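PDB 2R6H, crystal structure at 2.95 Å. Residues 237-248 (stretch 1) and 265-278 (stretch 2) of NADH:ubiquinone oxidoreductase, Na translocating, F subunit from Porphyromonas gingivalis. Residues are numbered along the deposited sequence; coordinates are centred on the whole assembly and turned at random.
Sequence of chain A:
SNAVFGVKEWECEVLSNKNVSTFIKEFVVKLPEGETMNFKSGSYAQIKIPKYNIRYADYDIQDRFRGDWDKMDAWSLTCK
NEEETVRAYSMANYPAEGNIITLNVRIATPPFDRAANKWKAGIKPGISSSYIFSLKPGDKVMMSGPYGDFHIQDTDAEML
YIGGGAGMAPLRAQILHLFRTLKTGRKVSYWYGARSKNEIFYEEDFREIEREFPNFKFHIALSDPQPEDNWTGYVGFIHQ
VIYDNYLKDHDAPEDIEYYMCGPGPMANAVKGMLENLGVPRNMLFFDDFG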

# COMPACT_ATOMS: atom_id res chain seq x y z
N PHE A 237 16.26 -4.50 6.50
CA PHE A 237 14.89 -4.62 6.97
C PHE A 237 14.36 -3.30 7.55
O PHE A 237 15.10 -2.57 8.20
N ILE A 238 13.09 -2.99 7.32
CA ILE A 238 12.56 -1.71 7.77
C ILE A 238 12.76 -1.47 9.27
O ILE A 238 13.21 -0.41 9.68
N HIS A 239 12.42 -2.47 10.08
CA HIS A 239 12.55 -2.34 11.54
C HIS A 239 14.03 -2.16 11.95
O HIS A 239 14.36 -1.40 12.86
N GLN A 240 14.92 -2.86 11.26
CA GLN A 240 16.34 -2.73 11.51
C GLN A 240 16.77 -1.31 11.17
O GLN A 240 17.42 -0.65 11.98
N VAL A 241 16.40 -0.84 9.98
CA VAL A 241 16.72 0.52 9.56
C VAL A 241 16.19 1.54 10.55
O VAL A 241 16.90 2.46 10.95
N ILE A 242 14.93 1.38 10.94
CA ILE A 242 14.27 2.34 11.82
C ILE A 242 14.94 2.38 13.19
O ILE A 242 15.15 3.45 13.76
N TYR A 243 15.27 1.21 13.72
CA TYR A 243 15.89 1.10 15.04
C TYR A 243 17.33 1.60 15.02
O TYR A 243 17.75 2.35 15.89
N ASP A 244 18.08 1.16 14.01
CA ASP A 244 19.50 1.47 13.92
C ASP A 244 19.74 2.98 13.95
O ASP A 244 20.65 3.46 14.63
N ASN A 245 18.92 3.72 13.21
CA ASN A 245 19.21 5.11 12.90
C ASN A 245 18.50 6.07 13.85
O ASN A 245 19.10 7.00 14.38
N TYR A 246 17.20 5.84 14.05
CA TYR A 246 16.35 6.81 14.72
C TYR A 246 16.07 6.41 16.16
O TYR A 246 16.38 7.15 17.09
N LEU A 247 15.49 5.23 16.34
CA LEU A 247 14.95 4.82 17.63
C LEU A 247 16.06 4.62 18.66
O LEU A 247 16.04 5.23 19.73
N LYS A 248 17.03 3.78 18.32
CA LYS A 248 18.13 3.47 19.23
C LYS A 248 18.56 4.70 20.01
O LYS A 248 18.66 4.67 21.24
N PRO A 265 5.32 -10.65 7.71
CA PRO A 265 6.70 -10.67 8.21
C PRO A 265 7.18 -9.29 8.66
O PRO A 265 7.69 -9.16 9.77
N MSE A 266 6.99 -8.28 7.83
CA MSE A 266 7.42 -6.93 8.17
C MSE A 266 6.80 -6.43 9.48
O MSE A 266 7.49 -5.93 10.36
N ALA A 267 5.48 -6.59 9.61
CA ALA A 267 4.78 -6.26 10.84
C ALA A 267 5.30 -7.06 12.05
O ALA A 267 5.65 -6.49 13.08
N ASN A 268 5.34 -8.38 11.95
CA ASN A 268 5.79 -9.16 13.10
C ASN A 268 7.19 -8.78 13.56
O ASN A 268 7.42 -8.58 14.75
N ALA A 269 8.12 -8.65 12.62
CA ALA A 269 9.48 -8.23 12.96
C ALA A 269 9.54 -6.86 13.64
O ALA A 269 10.38 -6.65 14.51
N VAL A 270 8.65 -5.94 13.25
CA VAL A 270 8.51 -4.67 13.96
C VAL A 270 7.96 -4.86 15.39
O VAL A 270 8.46 -4.26 16.36
N LYS A 271 6.93 -5.70 15.51
CA LYS A 271 6.33 -5.99 16.80
C LYS A 271 7.39 -6.51 17.76
O LYS A 271 7.58 -5.97 18.84
N GLY A 272 8.09 -7.56 17.35
CA GLY A 272 9.15 -8.13 18.16
C GLY A 272 10.21 -7.11 18.53
O GLY A 272 10.75 -7.16 19.63
N MSE A 273 10.51 -6.19 17.62
CA MSE A 273 11.51 -5.18 17.89
C MSE A 273 11.02 -4.22 18.96
O MSE A 273 11.66 -4.06 19.99
N LEU A 274 9.87 -3.60 18.73
CA LEU A 274 9.24 -2.74 19.73
C LEU A 274 9.16 -3.39 21.12
O LEU A 274 9.43 -2.74 22.13
N GLU A 275 8.76 -4.66 21.16
CA GLU A 275 8.60 -5.41 22.40
C GLU A 275 9.86 -5.41 23.28
O GLU A 275 9.79 -5.11 24.49
N ASN A 276 10.99 -5.76 22.67
CA ASN A 276 12.29 -5.72 23.33
C ASN A 276 12.61 -4.30 23.73
O ASN A 276 13.14 -4.06 24.81
N LEU A 277 12.27 -3.36 22.86
CA LEU A 277 12.55 -1.95 23.09
C LEU A 277 11.72 -1.37 24.25
O LEU A 277 11.94 -0.24 24.70
N GLY A 278 10.77 -2.15 24.75
CA GLY A 278 9.95 -1.72 25.87
C GLY A 278 8.84 -0.74 25.51
O GLY A 278 8.35 -0.01 26.38

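Two helices of one chain, running in roughly the same direction at 32° to each other, pack through a largely apolar seam that no direct hydrogen bond crosses. It is a worked example of how helices pair by repeating side chains at intervals of three and four: Ile238, His239, Ile242, Tyr243 and Leu247 point toward the second helix, which answers with Ala269, Met273 and Leu277. The axes approach to 9.4 Å, and the backbones come nearest at His239 and Val270, whose CA atoms lie 5.3 Å apart.

Here His239 adopts the p rotamer and lays one ring face over Ala269, whose CB sits 3.8 Å from the ring centroid in a CH-pi contact, 26° off the ring normal. His239 CB also meets Val270 CG2 at 3.7 Å. The imidazole is not left without a polar partner: its ND1 lies 3.0 Å from a water, which in turn donates a weak 3.5 Å bond to Met266 O, so the one polar link across the seam is indirect.

Selenomethionine Met273 occupies the middle. With chi1 t, it brings CE to 3.7 Å from His239 CB and SE to 3.6 Å from Tyr243 CB, joining successive turns of the first helix; SE also lies obliquely to the Tyr243 ring, 5.0 Å from its centroid. Tyr243, itself t, reaches onward, its CE1 4.0 Å from Leu277 CD1.

Leucines close one end: Leu247 (m, t) places CD1 3.7 Å from CD2 of Leu277 (t, p). At the other end, Ile238 starts toward the partner, but its side-chain end leads away, leaving CG2 4.1 Å from Met266 CG. Gln240 instead points away, and its NE2 donates to Asp244 OD1 at 2.9 Å within its own helix.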

# COMPACT_ATOMS: atom_id res chain seq x y z
CB PHE A 237 14.79 -5.72 8.03
CG PHE A 237 14.82 -7.12 7.47
CD1 PHE A 237 13.98 -7.49 6.42
CD2 PHE A 237 15.66 -8.08 8.01
CE1 PHE A 237 14.00 -8.77 5.92
CE2 PHE A 237 15.68 -9.37 7.52
CZ PHE A 237 14.85 -9.71 6.48
CB ILE A 238 11.09 -1.50 7.34
CG1 ILE A 238 10.93 -0.17 6.61
CG2 ILE A 238 10.17 -1.53 8.52
CD1 ILE A 238 11.61 0.97 7.30
CB HIS A 239 11.95 -3.56 12.24
CG HIS A 239 12.74 -4.82 12.04
ND1 HIS A 239 12.63 -5.58 10.90
CD2 HIS A 239 13.65 -5.43 12.83
CE1 HIS A 239 13.46 -6.62 10.99
NE2 HIS A 239 14.09 -6.54 12.15
CB GLN A 240 17.12 -3.78 10.70
CG GLN A 240 18.56 -3.99 11.16
CD GLN A 240 18.66 -4.47 12.59
OE1 GLN A 240 18.46 -5.66 12.87
NE2 GLN A 240 18.98 -3.56 13.52
CB VAL A 241 16.15 0.82 8.16
CG1 VAL A 241 16.42 2.26 7.78
CG2 VAL A 241 16.73 -0.13 7.13
CB ILE A 242 12.78 2.00 12.00
CG1 ILE A 242 11.97 2.48 10.80
CG2 ILE A 242 12.24 2.62 13.29
CD1 ILE A 242 10.62 1.81 10.65
CB TYR A 243 15.83 -0.34 15.55
CG TYR A 243 16.63 -0.57 16.81
CD1 TYR A 243 16.20 -0.08 18.03
CD2 TYR A 243 17.82 -1.29 16.77
CE1 TYR A 243 16.93 -0.30 19.18
CE2 TYR A 243 18.56 -1.51 17.92
CZ TYR A 243 18.11 -1.01 19.12
OH TYR A 243 18.84 -1.23 20.27
CB ASP A 244 20.11 0.87 12.66
CG ASP A 244 20.63 -0.54 12.88
OD1 ASP A 244 20.45 -1.08 13.99
OD2 ASP A 244 21.21 -1.11 11.93
CB ASN A 245 18.84 5.43 11.45
CG ASN A 245 19.65 4.62 10.46
OD1 ASN A 245 20.80 4.95 10.16
ND2 ASN A 245 19.05 3.55 9.94
CB TYR A 246 15.03 6.98 13.96
CG TYR A 246 14.18 8.13 14.45
CD1 TYR A 246 14.69 9.42 14.51
CD2 TYR A 246 12.86 7.93 14.84
CE1 TYR A 246 13.92 10.47 14.96
CE2 TYR A 246 12.08 8.97 15.29
CZ TYR A 246 12.61 10.24 15.34
OH TYR A 246 11.84 11.29 15.79
CB LEU A 247 14.13 3.54 17.49
CG LEU A 247 12.74 3.69 16.86
CD1 LEU A 247 11.84 2.54 17.27
CD2 LEU A 247 12.12 5.02 17.24
CB LYS A 248 19.32 2.90 18.45
CG LYS A 248 20.43 2.35 19.33
CD LYS A 248 21.54 1.74 18.50
CE LYS A 248 22.85 1.70 19.28
NZ LYS A 248 23.31 0.31 19.52
CB PRO A 265 7.50 -11.16 7.01
CG PRO A 265 6.52 -12.02 6.27
CD PRO A 265 5.22 -11.27 6.38
CB MSE A 266 7.13 -5.97 7.01
CG MSE A 266 7.74 -4.59 7.18
SE MSE A 266 6.52 -3.19 6.61
CE MSE A 266 5.00 -3.69 7.70
CB ALA A 267 3.29 -6.45 10.66
CB ASN A 268 5.62 -10.65 12.86
CG ASN A 268 4.16 -11.06 12.78
OD1 ASN A 268 3.30 -10.43 13.42
ND2 ASN A 268 3.87 -12.10 12.01
CB ALA A 269 10.37 -8.25 11.76
CB VAL A 270 7.60 -3.70 13.21
CG1 VAL A 270 7.11 -2.61 14.15
CG2 VAL A 270 8.32 -3.10 12.04
CB LYS A 271 5.18 -6.99 16.66
CG LYS A 271 3.91 -6.46 15.99
CD LYS A 271 2.69 -7.19 16.54
CE LYS A 271 1.39 -6.89 15.78
NZ LYS A 271 1.28 -7.63 14.49
CB MSE A 273 11.86 -4.44 16.60
CG MSE A 273 13.06 -3.51 16.66
SE MSE A 273 12.63 -1.60 16.58
CE MSE A 273 11.23 -1.54 15.20
CB LEU A 274 7.83 -2.38 19.27
CG LEU A 274 7.75 -1.55 18.01
CD1 LEU A 274 6.29 -1.37 17.63
CD2 LEU A 274 8.43 -0.21 18.19
CB GLU A 275 8.22 -6.85 22.07
CG GLU A 275 8.16 -7.79 23.26
CD GLU A 275 6.97 -7.53 24.16
OE1 GLU A 275 5.91 -7.11 23.64
OE2 GLU A 275 7.08 -7.74 25.40
CB ASN A 276 13.38 -6.24 22.39
CG ASN A 276 14.79 -6.12 22.98
OD1 ASN A 276 15.76 -5.92 22.25
ND2 ASN A 276 14.90 -6.23 24.30
CB LEU A 277 12.33 -1.16 21.80
CG LEU A 277 12.96 0.22 21.76
CD1 LEU A 277 14.36 0.14 22.27
CD2 LEU A 277 12.95 0.76 20.36
O HOH W 1 10.56 -5.74 8.70